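Local structure of putative NAD-dependent epimerase/dehydratase (Bacillus halodurans, 3E8X) at residues Tyr36-Leu41 with Arg64-Ile69; Met51-Glu56 with Val71-Glu76; Ile167-Pro172 with Thr217-Asn222. The protein is of unknown function but binds NADP and probably acts as a nucleotide-dependent epimerase, dehydratase or related short-chain dehydrogenase. All coordinates share one frame; numbering follows the deposited sequence.

Contact 1 (Tyr36-Leu41 with Arg64-Ile69); sequences YLLSEL and RGASDI
The flat group that meets the helix is no ring but the peptide joining R64 to G65, whose oxygen lies against L38 and S39. R64 O sits 3.3 Å from S39 CB and 3.8 Å from L38 CB. S39 N lies 3.2 Å from R64 O, but at a poor angle, so no hydrogen bond forms, probably because a mid-helix N-H is already committed to the carbonyl one turn earlier. The ring of Y36 stacks on that of H198, in helix 197-207.

G65 is the residue at which the chain leaves helix 58-63, with positive phi (130°) and two bonds back into the last turn, a Schellman motif. Glycine suits both demands of its place: it adopts this backbone shape readily, and a side chain here would point at helix 32-43 and run into L38 O, whereas the bare G65 CA can sit 4.6 Å from S39 CA. A small serine suits the helix position facing it.

Beyond the glycine the contact turns apolar. L38 holds CG anti to its carbonyl carbon (chi1 -63°), and its branch reaches A66, with L38 CD2 4.3 Å from A66 CB. The same leucine packs on V26, P48 and L61, and so fills the space between two helices and the sheet. Such packing of helix 32-43 against the turn between helix 58-63 and strand 68-71 belongs to the successive beta-alpha-beta units of a Rossmann fold.

Contact 2 (Met51-Glu56 with Val71-Glu76); sequences MVRNEE and VANLEE. With NAP (NADP nicotinamide-adenine-dinucleotide phosphate), chain B.
V52 and V71 form a parallel bridge at the ends of neighbouring strands. Its one hydrogen bond across the segments runs from A72 N to V52 O, 2.9 Å long with an N-H...O angle of 154°. V71 CA adds a C-H...O contact to the same oxygen.

Apolar contacts flank this bridge. The selenomethionine M51 runs extended through chi1 and chi2 (both 176°) past A72 and bends at chi3, setting its methyl against L74, where M51 CE is 3.7 Å from L74 CD2. On V71 the CG2 branch meets V52 CG2 at 4.2 Å. E55, an exposed residue described here in one of two conformers, offers its CB and CG to the same branch.

Polar contacts serve the cofactor. R53, in the conformer described, lays one guanidinium face over the adenine, with N7A of NADP 3.4 Å above the plane, and turns an edge to the 2'-phosphate. R53 NE donates to O2X of NADP at 3.0 Å, and R53 NH1 adds weak bonds to O3X and O2B. N73 OD1 accepts from E75 N at 2.8 Å, forming an Asx turn. It also receives a weak bond from N6A of NADP. L74 packs against the adenine near N1A.

R53 at the 2'-phosphate is consistent with a preference for NADP, whereas N73 and L74 hold the adenine, which NAD shares.

Contact 3 (Ile167-Pro172 with Thr217-Asn222); sequences IVRPGP and TFEVLN. With NAP (NADP nicotinamide-adenine-dinucleotide phosphate), chain B.
T217 pairs with I167 in the parallel ladder of strands 164-174 and 216-223, part of the central sheet of the Rossmann fold, and their side chains lie together on one face. T217 OG1 is 3.4 Å from I167 CD1, while T217 CG2, anti to the backbone N, reaches across to R169 on the other strand and sits 3.4 Å above the guanidinium plane, offset toward its rim. A beta-branched residue suits this strand position, giving a methyl to cover the flat group. The charge of R169 is met by D155 in helix 145-160.

F218 lies on the other face. F218 N donates to I167 O at 2.9 Å and F218 O accepts from R169 N at 2.8 Å, the latter in the carbonyl plane. With CG between the backbone N and the carbonyl carbon (chi1 67°), the ring runs alongside V168, which meets it near CZ, and helix 197-207 packs on it too.

E219 returns to the R169 face. E219 CG rests 3.8 Å from R169 CB, and one water accepts from R169 NH1 and donates to E219 OE2, bridging two opposite charges that do not touch. The carboxylate has further partners in H187 and the backbone N of F188, so this buried acid is well supplied with donors.

V220 N donates to R169 O at 3.0 Å from well above the carbonyl plane, and V220 O accepts from G171 N. V220 CG1 packs on V168 CG1 at 3.7 Å and also touches P170. Here the first strand nears the cofactor, with G171 O beside C4N of the nicotinamide.

Past the last bridge, L221 packs on G171: L221 CD2 lies 3.5 Å from G171 CA, where a side chain on the glycine would collide with it.

Overall arrangement
All three contacts reach one sheet, at different places in it. Contacts 1 and 3 are buried, whereas contact 2 is only partly so. Contacts 1 and 2 adjoin: strands 47-52 and 68-71 are neighbours, and I69 CG2 touches V52 CG2 at 3.6 Å. Contact 3 lies across the chain's centre from contact 2, about 27 Å between centres, yet both touch NADP, one beside the nicotinamide and the other at the adenine and 2'-phosphate. Chemistry follows place. Contact 1 has no hydrogen bond across its segments and relies on the packing of L38 and a bare glycine, contact 3 is a regular strand ladder, and contact 2 joins a backbone bridge to side chains that hold the cofactor.

Contact 1 (Tyr36-Leu41 with Arg64-Ile69)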
# COMPACT_ATOMS: atom_id res chain seq x y z
N TYR A 36 5.52 -25.91 -8.45
CA TYR A 36 4.61 -26.58 -9.38
C TYR A 36 4.44 -25.85 -10.71
O TYR A 36 4.43 -26.48 -11.79
CB TYR A 36 3.25 -26.87 -8.74
CG TYR A 36 3.35 -27.65 -7.47
CD1 TYR A 36 4.36 -28.61 -7.30
CD2 TYR A 36 2.43 -27.46 -6.45
CE1 TYR A 36 4.50 -29.33 -6.12
CE2 TYR A 36 2.52 -28.20 -5.28
CZ TYR A 36 3.56 -29.15 -5.12
OH TYR A 36 3.71 -29.91 -3.97
N LEU A 37 4.27 -24.52 -10.63
CA LEU A 37 4.18 -23.70 -11.82
C LEU A 37 5.36 -23.86 -12.82
O LEU A 37 5.14 -23.85 -14.02
CB LEU A 37 4.04 -22.22 -11.44
CG LEU A 37 3.75 -21.20 -12.55
CD1 LEU A 37 2.49 -21.58 -13.38
CD2 LEU A 37 3.70 -19.79 -11.97
N LEU A 38 6.58 -24.06 -12.34
CA LEU A 38 7.70 -24.27 -13.28
C LEU A 38 7.43 -25.46 -14.21
O LEU A 38 7.61 -25.39 -15.42
CB LEU A 38 9.03 -24.48 -12.53
CG LEU A 38 9.52 -23.28 -11.67
CD1 LEU A 38 10.66 -23.64 -10.77
CD2 LEU A 38 9.84 -22.04 -12.57
N SER A 39 6.98 -26.55 -13.62
CA SER A 39 6.64 -27.74 -14.37
C SER A 39 5.43 -27.55 -15.29
O SER A 39 5.43 -27.97 -16.42
CB SER A 39 6.41 -28.90 -13.39
OG SER A 39 6.05 -30.07 -14.09
N GLU A 40 4.40 -26.89 -14.80
CA GLU A 40 3.21 -26.66 -15.61
C GLU A 40 3.53 -25.81 -16.84
O GLU A 40 3.06 -26.13 -17.92
CB GLU A 40 2.12 -26.04 -14.78
CG GLU A 40 1.65 -26.95 -13.63
CD GLU A 40 1.03 -28.26 -14.09
OE1 GLU A 40 0.60 -28.42 -15.27
OE2 GLU A 40 0.93 -29.15 -13.23
N LEU A 41 4.37 -24.79 -16.68
CA LEU A 41 4.74 -23.91 -17.78
C LEU A 41 5.60 -24.66 -18.80
O LEU A 41 5.39 -24.57 -20.01
CB LEU A 41 5.48 -22.66 -17.23
CG LEU A 41 4.71 -21.60 -16.44
CD1 LEU A 41 5.72 -20.64 -15.82
CD2 LEU A 41 3.68 -20.86 -17.31
N ARG A 64 12.92 -29.27 -11.49
CA ARG A 64 11.44 -29.06 -11.46
C ARG A 64 10.85 -28.39 -12.71
O ARG A 64 9.62 -28.24 -12.83
CB ARG A 64 11.11 -28.24 -10.24
CG ARG A 64 11.54 -28.93 -8.96
CD ARG A 64 10.81 -28.28 -7.80
NE ARG A 64 11.05 -28.98 -6.55
CZ ARG A 64 10.34 -30.00 -6.12
NH1 ARG A 64 9.33 -30.49 -6.84
NH2 ARG A 64 10.65 -30.55 -4.97
N GLY A 65 11.69 -27.99 -13.65
CA GLY A 65 11.20 -27.41 -14.89
C GLY A 65 11.76 -26.08 -15.38
O GLY A 65 11.46 -25.69 -16.50
N ALA A 66 12.59 -25.40 -14.59
CA ALA A 66 13.13 -24.10 -15.00
C ALA A 66 14.13 -24.25 -16.12
O ALA A 66 14.98 -25.17 -16.11
CB ALA A 66 13.75 -23.35 -13.82
N SER A 67 13.99 -23.35 -17.09
CA SER A 67 14.87 -23.23 -18.27
C SER A 67 16.14 -22.43 -17.98
O SER A 67 17.17 -22.60 -18.64
CB SER A 67 14.11 -22.50 -19.41
OG SER A 67 13.24 -23.43 -20.07
N ASP A 68 16.01 -21.53 -17.01
CA ASP A 68 17.07 -20.59 -16.63
C ASP A 68 16.80 -20.15 -15.21
O ASP A 68 15.68 -20.25 -14.74
CB ASP A 68 17.10 -19.38 -17.59
CG ASP A 68 18.31 -19.40 -18.54
OD1 ASP A 68 19.45 -19.46 -18.02
OD2 ASP A 68 18.12 -19.34 -19.78
N ILE A 69 17.84 -19.70 -14.53
CA ILE A 69 17.77 -19.23 -13.17
C ILE A 69 18.37 -17.85 -13.19
O ILE A 69 19.41 -17.58 -13.91
CB ILE A 69 18.62 -20.11 -12.22
CG1 ILE A 69 18.16 -21.59 -12.23
CG2 ILE A 69 18.69 -19.54 -10.83
CD1 ILE A 69 16.76 -21.94 -11.77

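Contact 2 (Met51-Glu56 with Val71-Glu76)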
# COMPACT_ATOMS: atom_id res chain seq x y z
N MSE A 51 13.28 -16.94 -10.70
CA MSE A 51 14.01 -15.94 -9.90
C MSE A 51 14.11 -16.42 -8.45
O MSE A 51 13.11 -16.71 -7.79
CB MSE A 51 13.36 -14.54 -9.97
CG MSE A 51 14.00 -13.45 -9.10
SE MSE A 51 13.12 -11.75 -9.42
CE MSE A 51 13.21 -10.71 -7.69
N VAL A 52 15.35 -16.44 -7.98
CA VAL A 52 15.72 -16.94 -6.64
C VAL A 52 16.66 -15.96 -5.95
O VAL A 52 17.44 -15.28 -6.59
CB VAL A 52 16.39 -18.35 -6.73
CG1 VAL A 52 15.41 -19.29 -7.30
CG2 VAL A 52 17.64 -18.34 -7.61
N ARG A 53 16.55 -15.91 -4.63
CA ARG A 53 17.40 -15.08 -3.76
C ARG A 53 18.82 -15.62 -3.69
O ARG A 53 19.79 -14.85 -3.61
CB ARG A 53 16.83 -15.05 -2.34
CG ARG A 53 15.64 -14.14 -2.14
CD ARG A 53 15.34 -13.92 -0.64
NE ARG A 53 14.36 -14.86 -0.07
CZ ARG A 53 13.71 -14.65 1.07
NH1 ARG A 53 12.84 -15.53 1.52
NH2 ARG A 53 13.92 -13.54 1.79
N ASN A 54 18.97 -16.95 -3.65
CA ASN A 54 20.34 -17.52 -3.69
C ASN A 54 20.53 -18.62 -4.70
O ASN A 54 19.63 -19.40 -4.95
CB ASN A 54 20.93 -17.87 -2.31
CG ASN A 54 20.24 -19.04 -1.63
OD1 ASN A 54 20.88 -19.98 -1.11
ND2 ASN A 54 18.93 -18.96 -1.55
N GLU A 55 21.74 -18.62 -5.26
CA GLU A 55 22.13 -19.46 -6.39
C GLU A 55 21.96 -20.97 -6.11
O GLU A 55 21.78 -21.76 -7.03
CB GLU A 55 23.59 -19.15 -6.77
CG GLU A 55 23.90 -19.20 -8.26
CD GLU A 55 25.27 -18.63 -8.61
OE1 GLU A 55 26.29 -19.09 -8.04
OE2 GLU A 55 25.32 -17.73 -9.46
N GLU A 56 22.06 -21.35 -4.84
CA GLU A 56 22.03 -22.76 -4.45
C GLU A 56 20.62 -23.37 -4.62
O GLU A 56 20.48 -24.59 -4.69
CB GLU A 56 22.57 -22.94 -3.01
CG GLU A 56 24.10 -22.72 -2.88
CD GLU A 56 24.63 -22.97 -1.46
OE1 GLU A 56 24.01 -23.77 -0.72
OE2 GLU A 56 25.67 -22.38 -1.09
N VAL A 71 19.33 -14.86 -10.27
CA VAL A 71 19.56 -14.61 -8.85
C VAL A 71 19.30 -13.11 -8.62
O VAL A 71 20.00 -12.26 -9.13
CB VAL A 71 21.04 -15.03 -8.46
CG1 VAL A 71 21.37 -14.70 -6.98
CG2 VAL A 71 21.23 -16.52 -8.80
N ALA A 72 18.21 -12.81 -7.91
CA ALA A 72 17.79 -11.43 -7.68
C ALA A 72 16.90 -11.44 -6.45
O ALA A 72 16.42 -12.48 -6.05
CB ALA A 72 17.05 -10.89 -8.89
N ASN A 73 16.71 -10.27 -5.86
CA ASN A 73 16.04 -10.10 -4.58
C ASN A 73 15.09 -8.90 -4.76
O ASN A 73 15.49 -7.86 -5.20
CB ASN A 73 17.16 -9.85 -3.54
CG ASN A 73 16.66 -9.66 -2.13
OD1 ASN A 73 15.62 -9.09 -1.87
ND2 ASN A 73 17.49 -10.08 -1.18
N LEU A 74 13.84 -9.03 -4.37
CA LEU A 74 12.87 -7.92 -4.50
C LEU A 74 13.19 -6.67 -3.63
O LEU A 74 12.64 -5.60 -3.86
CB LEU A 74 11.44 -8.41 -4.18
CG LEU A 74 10.74 -9.35 -5.19
CD1 LEU A 74 9.45 -9.98 -4.55
CD2 LEU A 74 10.46 -8.59 -6.49
N GLU A 75 14.06 -6.85 -2.64
CA GLU A 75 14.47 -5.78 -1.77
C GLU A 75 15.73 -5.05 -2.27
O GLU A 75 16.10 -4.03 -1.71
CB GLU A 75 14.69 -6.32 -0.36
CG GLU A 75 13.42 -6.91 0.24
CD GLU A 75 13.54 -7.25 1.71
OE1 GLU A 75 14.11 -8.32 2.01
OE2 GLU A 75 13.05 -6.47 2.56
N GLU A 76 16.35 -5.55 -3.33
CA GLU A 76 17.51 -4.94 -3.92
C GLU A 76 17.20 -4.58 -5.36
O GLU A 76 16.05 -4.64 -5.77
CB GLU A 76 18.69 -5.92 -3.80
CG GLU A 76 19.05 -6.18 -2.34
CD GLU A 76 20.09 -7.25 -2.11
OE1 GLU A 76 20.48 -7.96 -3.06
OE2 GLU A 76 20.49 -7.37 -0.93
PA NAP B . 5.42 -19.59 -0.46
O1A NAP B . 5.64 -18.81 0.84
O2A NAP B . 5.69 -21.08 -0.50
O5B NAP B . 6.25 -18.79 -1.61
C5B NAP B . 6.82 -17.48 -1.41
C4B NAP B . 8.17 -17.31 -2.10
O4B NAP B . 8.50 -15.91 -2.04
C3B NAP B . 9.36 -18.07 -1.45
O3B NAP B . 10.03 -18.98 -2.34
C2B NAP B . 10.34 -16.97 -1.06
O2B NAP B . 11.75 -17.28 -1.21
C1B NAP B . 9.92 -15.84 -2.00
N9A NAP B . 10.47 -14.55 -1.51
C8A NAP B . 10.37 -14.05 -0.27
N7A NAP B . 11.05 -12.89 -0.22
C5A NAP B . 11.56 -12.66 -1.44
C6A NAP B . 12.35 -11.64 -1.99
N6A NAP B . 12.72 -10.59 -1.24
N1A NAP B . 12.75 -11.71 -3.28
C2A NAP B . 12.39 -12.75 -4.03
N3A NAP B . 11.64 -13.75 -3.54
C4A NAP B . 11.21 -13.73 -2.25
O3 NAP B . 3.87 -19.34 -0.90
PN NAP B . 2.90 -20.32 -1.78
O1N NAP B . 2.24 -21.26 -0.81
O2N NAP B . 3.70 -20.72 -3.00
O5D NAP B . 1.66 -19.39 -2.20
C5D NAP B . 1.77 -18.45 -3.26
C4D NAP B . 1.03 -17.19 -2.83
O4D NAP B . -0.37 -17.45 -2.64
C3D NAP B . 1.54 -16.66 -1.50
O3D NAP B . 2.69 -15.84 -1.74
C2D NAP B . 0.32 -15.99 -0.87
O2D NAP B . 0.37 -14.58 -0.93
C1D NAP B . -0.89 -16.48 -1.71
N1N NAP B . -2.03 -17.07 -0.94
C2N NAP B . -1.86 -17.92 0.10
C3N NAP B . -2.97 -18.46 0.78
C7N NAP B . -2.83 -19.45 1.91
O7N NAP B . -3.82 -20.13 2.24
N7N NAP B . -1.63 -19.60 2.49
C4N NAP B . -4.26 -18.09 0.38
C5N NAP B . -4.41 -17.22 -0.68
C6N NAP B . -3.28 -16.73 -1.32
P2B NAP B . 12.58 -18.36 -0.30
O1X NAP B . 12.41 -19.69 -0.98
O2X NAP B . 14.02 -17.86 -0.38
O3X NAP B . 11.90 -18.30 1.05

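Contact 3 (Ile167-Pro172 with Thr217-Asn222)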
# COMPACT_ATOMS: atom_id res chain seq x y z
N ILE A 167 -5.41 -11.28 -12.92
CA ILE A 167 -5.33 -11.47 -11.45
C ILE A 167 -6.17 -12.70 -11.03
O ILE A 167 -7.41 -12.79 -11.25
CB ILE A 167 -5.83 -10.23 -10.62
CG1 ILE A 167 -5.03 -8.94 -10.97
CG2 ILE A 167 -5.73 -10.49 -9.13
CD1 ILE A 167 -5.76 -7.61 -10.63
N VAL A 168 -5.42 -13.65 -10.48
CA VAL A 168 -5.93 -14.94 -9.96
C VAL A 168 -5.96 -14.84 -8.44
O VAL A 168 -4.93 -14.68 -7.82
CB VAL A 168 -5.02 -16.11 -10.42
CG1 VAL A 168 -5.65 -17.49 -10.10
CG2 VAL A 168 -4.74 -15.96 -11.93
N ARG A 169 -7.17 -14.95 -7.88
CA ARG A 169 -7.37 -14.90 -6.43
C ARG A 169 -7.76 -16.28 -5.90
O ARG A 169 -8.95 -16.60 -5.80
CB ARG A 169 -8.46 -13.86 -6.11
CG ARG A 169 -7.99 -12.45 -6.39
CD ARG A 169 -9.08 -11.41 -6.35
NE ARG A 169 -8.48 -10.08 -6.28
CZ ARG A 169 -9.15 -8.94 -6.22
NH1 ARG A 169 -10.46 -8.91 -6.24
NH2 ARG A 169 -8.47 -7.81 -6.09
N PRO A 170 -6.76 -17.14 -5.57
CA PRO A 170 -7.14 -18.41 -4.98
C PRO A 170 -7.78 -18.26 -3.61
O PRO A 170 -7.47 -17.32 -2.87
CB PRO A 170 -5.82 -19.19 -4.85
CG PRO A 170 -4.76 -18.32 -5.37
CD PRO A 170 -5.31 -16.98 -5.70
N GLY A 171 -8.67 -19.20 -3.30
CA GLY A 171 -9.10 -19.49 -1.93
C GLY A 171 -7.96 -19.98 -1.04
O GLY A 171 -6.80 -20.02 -1.46
N PRO A 172 -8.29 -20.36 0.21
CA PRO A 172 -7.36 -20.99 1.14
C PRO A 172 -6.57 -22.11 0.45
O PRO A 172 -7.17 -22.93 -0.22
CB PRO A 172 -8.30 -21.57 2.21
CG PRO A 172 -9.48 -20.57 2.23
CD PRO A 172 -9.66 -20.24 0.78
N THR A 217 -10.02 -10.34 -13.55
CA THR A 217 -9.76 -10.64 -12.15
C THR A 217 -10.79 -11.69 -11.73
O THR A 217 -12.00 -11.45 -11.89
CB THR A 217 -9.86 -9.38 -11.22
OG1 THR A 217 -8.93 -8.39 -11.66
CG2 THR A 217 -9.67 -9.72 -9.68
N PHE A 218 -10.34 -12.80 -11.16
CA PHE A 218 -11.29 -13.83 -10.71
C PHE A 218 -10.78 -14.58 -9.50
O PHE A 218 -9.57 -14.75 -9.30
CB PHE A 218 -11.67 -14.83 -11.88
CG PHE A 218 -10.52 -15.68 -12.35
CD1 PHE A 218 -10.33 -16.94 -11.81
CD2 PHE A 218 -9.59 -15.18 -13.23
CE1 PHE A 218 -9.23 -17.72 -12.21
CE2 PHE A 218 -8.49 -15.93 -13.62
CZ PHE A 218 -8.32 -17.20 -13.12
N GLU A 219 -11.74 -15.09 -8.74
CA GLU A 219 -11.47 -15.99 -7.61
C GLU A 219 -11.59 -17.47 -8.06
O GLU A 219 -12.36 -17.78 -8.96
CB GLU A 219 -12.40 -15.67 -6.43
CG GLU A 219 -12.21 -14.23 -5.93
CD GLU A 219 -13.27 -13.78 -4.91
OE1 GLU A 219 -14.04 -14.64 -4.39
OE2 GLU A 219 -13.31 -12.55 -4.64
N VAL A 220 -10.77 -18.34 -7.48
CA VAL A 220 -10.70 -19.75 -7.90
C VAL A 220 -10.62 -20.69 -6.71
O VAL A 220 -9.78 -20.50 -5.81
CB VAL A 220 -9.60 -19.98 -9.00
CG1 VAL A 220 -8.17 -19.66 -8.51
CG2 VAL A 220 -9.77 -21.40 -9.62
N LEU A 221 -11.55 -21.68 -6.68
CA LEU A 221 -11.60 -22.75 -5.69
C LEU A 221 -11.50 -24.10 -6.40
O LEU A 221 -11.66 -24.17 -7.63
CB LEU A 221 -12.91 -22.67 -4.88
CG LEU A 221 -13.19 -21.32 -4.16
CD1 LEU A 221 -14.56 -21.29 -3.48
CD2 LEU A 221 -12.06 -20.98 -3.17
N ASN A 222 -11.23 -25.19 -5.67
CA ASN A 222 -11.45 -26.51 -6.28
C ASN A 222 -12.95 -26.67 -6.42
O ASN A 222 -13.72 -26.14 -5.63
CB ASN A 222 -10.84 -27.70 -5.49
CG ASN A 222 -9.34 -27.94 -5.80
OD1 ASN A 222 -8.54 -27.90 -4.88
ND2 ASN A 222 -8.97 -28.22 -7.07
PA NAP B . 5.42 -19.59 -0.46
O1A NAP B . 5.64 -18.81 0.84
O2A NAP B . 5.69 -21.08 -0.50
O5B NAP B . 6.25 -18.79 -1.61
C5B NAP B . 6.82 -17.48 -1.41
C4B NAP B . 8.17 -17.31 -2.10
O4B NAP B . 8.50 -15.91 -2.04
C3B NAP B . 9.36 -18.07 -1.45
O3B NAP B . 10.03 -18.98 -2.34
C2B NAP B . 10.34 -16.97 -1.06
O2B NAP B . 11.75 -17.28 -1.21
C1B NAP B . 9.92 -15.84 -2.00
N9A NAP B . 10.47 -14.55 -1.51
C8A NAP B . 10.37 -14.05 -0.27
N7A NAP B . 11.05 -12.89 -0.22
C5A NAP B . 11.56 -12.66 -1.44
C6A NAP B . 12.35 -11.64 -1.99
N6A NAP B . 12.72 -10.59 -1.24
N1A NAP B . 12.75 -11.71 -3.28
C2A NAP B . 12.39 -12.75 -4.03
N3A NAP B . 11.64 -13.75 -3.54
C4A NAP B . 11.21 -13.73 -2.25
O3 NAP B . 3.87 -19.34 -0.90
PN NAP B . 2.90 -20.32 -1.78
O1N NAP B . 2.24 -21.26 -0.81
O2N NAP B . 3.70 -20.72 -3.00
O5D NAP B . 1.66 -19.39 -2.20
C5D NAP B . 1.77 -18.45 -3.26
C4D NAP B . 1.03 -17.19 -2.83
O4D NAP B . -0.37 -17.45 -2.64
C3D NAP B . 1.54 -16.66 -1.50
O3D NAP B . 2.69 -15.84 -1.74
C2D NAP B . 0.32 -15.99 -0.87
O2D NAP B . 0.37 -14.58 -0.93
C1D NAP B . -0.89 -16.48 -1.71
N1N NAP B . -2.03 -17.07 -0.94
C2N NAP B . -1.86 -17.92 0.10
C3N NAP B . -2.97 -18.46 0.78
C7N NAP B . -2.83 -19.45 1.91
O7N NAP B . -3.82 -20.13 2.24
N7N NAP B . -1.63 -19.60 2.49
C4N NAP B . -4.26 -18.09 0.38
C5N NAP B . -4.41 -17.22 -0.68
C6N NAP B . -3.28 -16.73 -1.32
P2B NAP B . 12.58 -18.36 -0.30
O1X NAP B . 12.41 -19.69 -0.98
O2X NAP B . 14.02 -17.86 -0.38
O3X NAP B . 11.90 -18.30 1.05
O HOH W 1 -12.40 -11.05 -6.72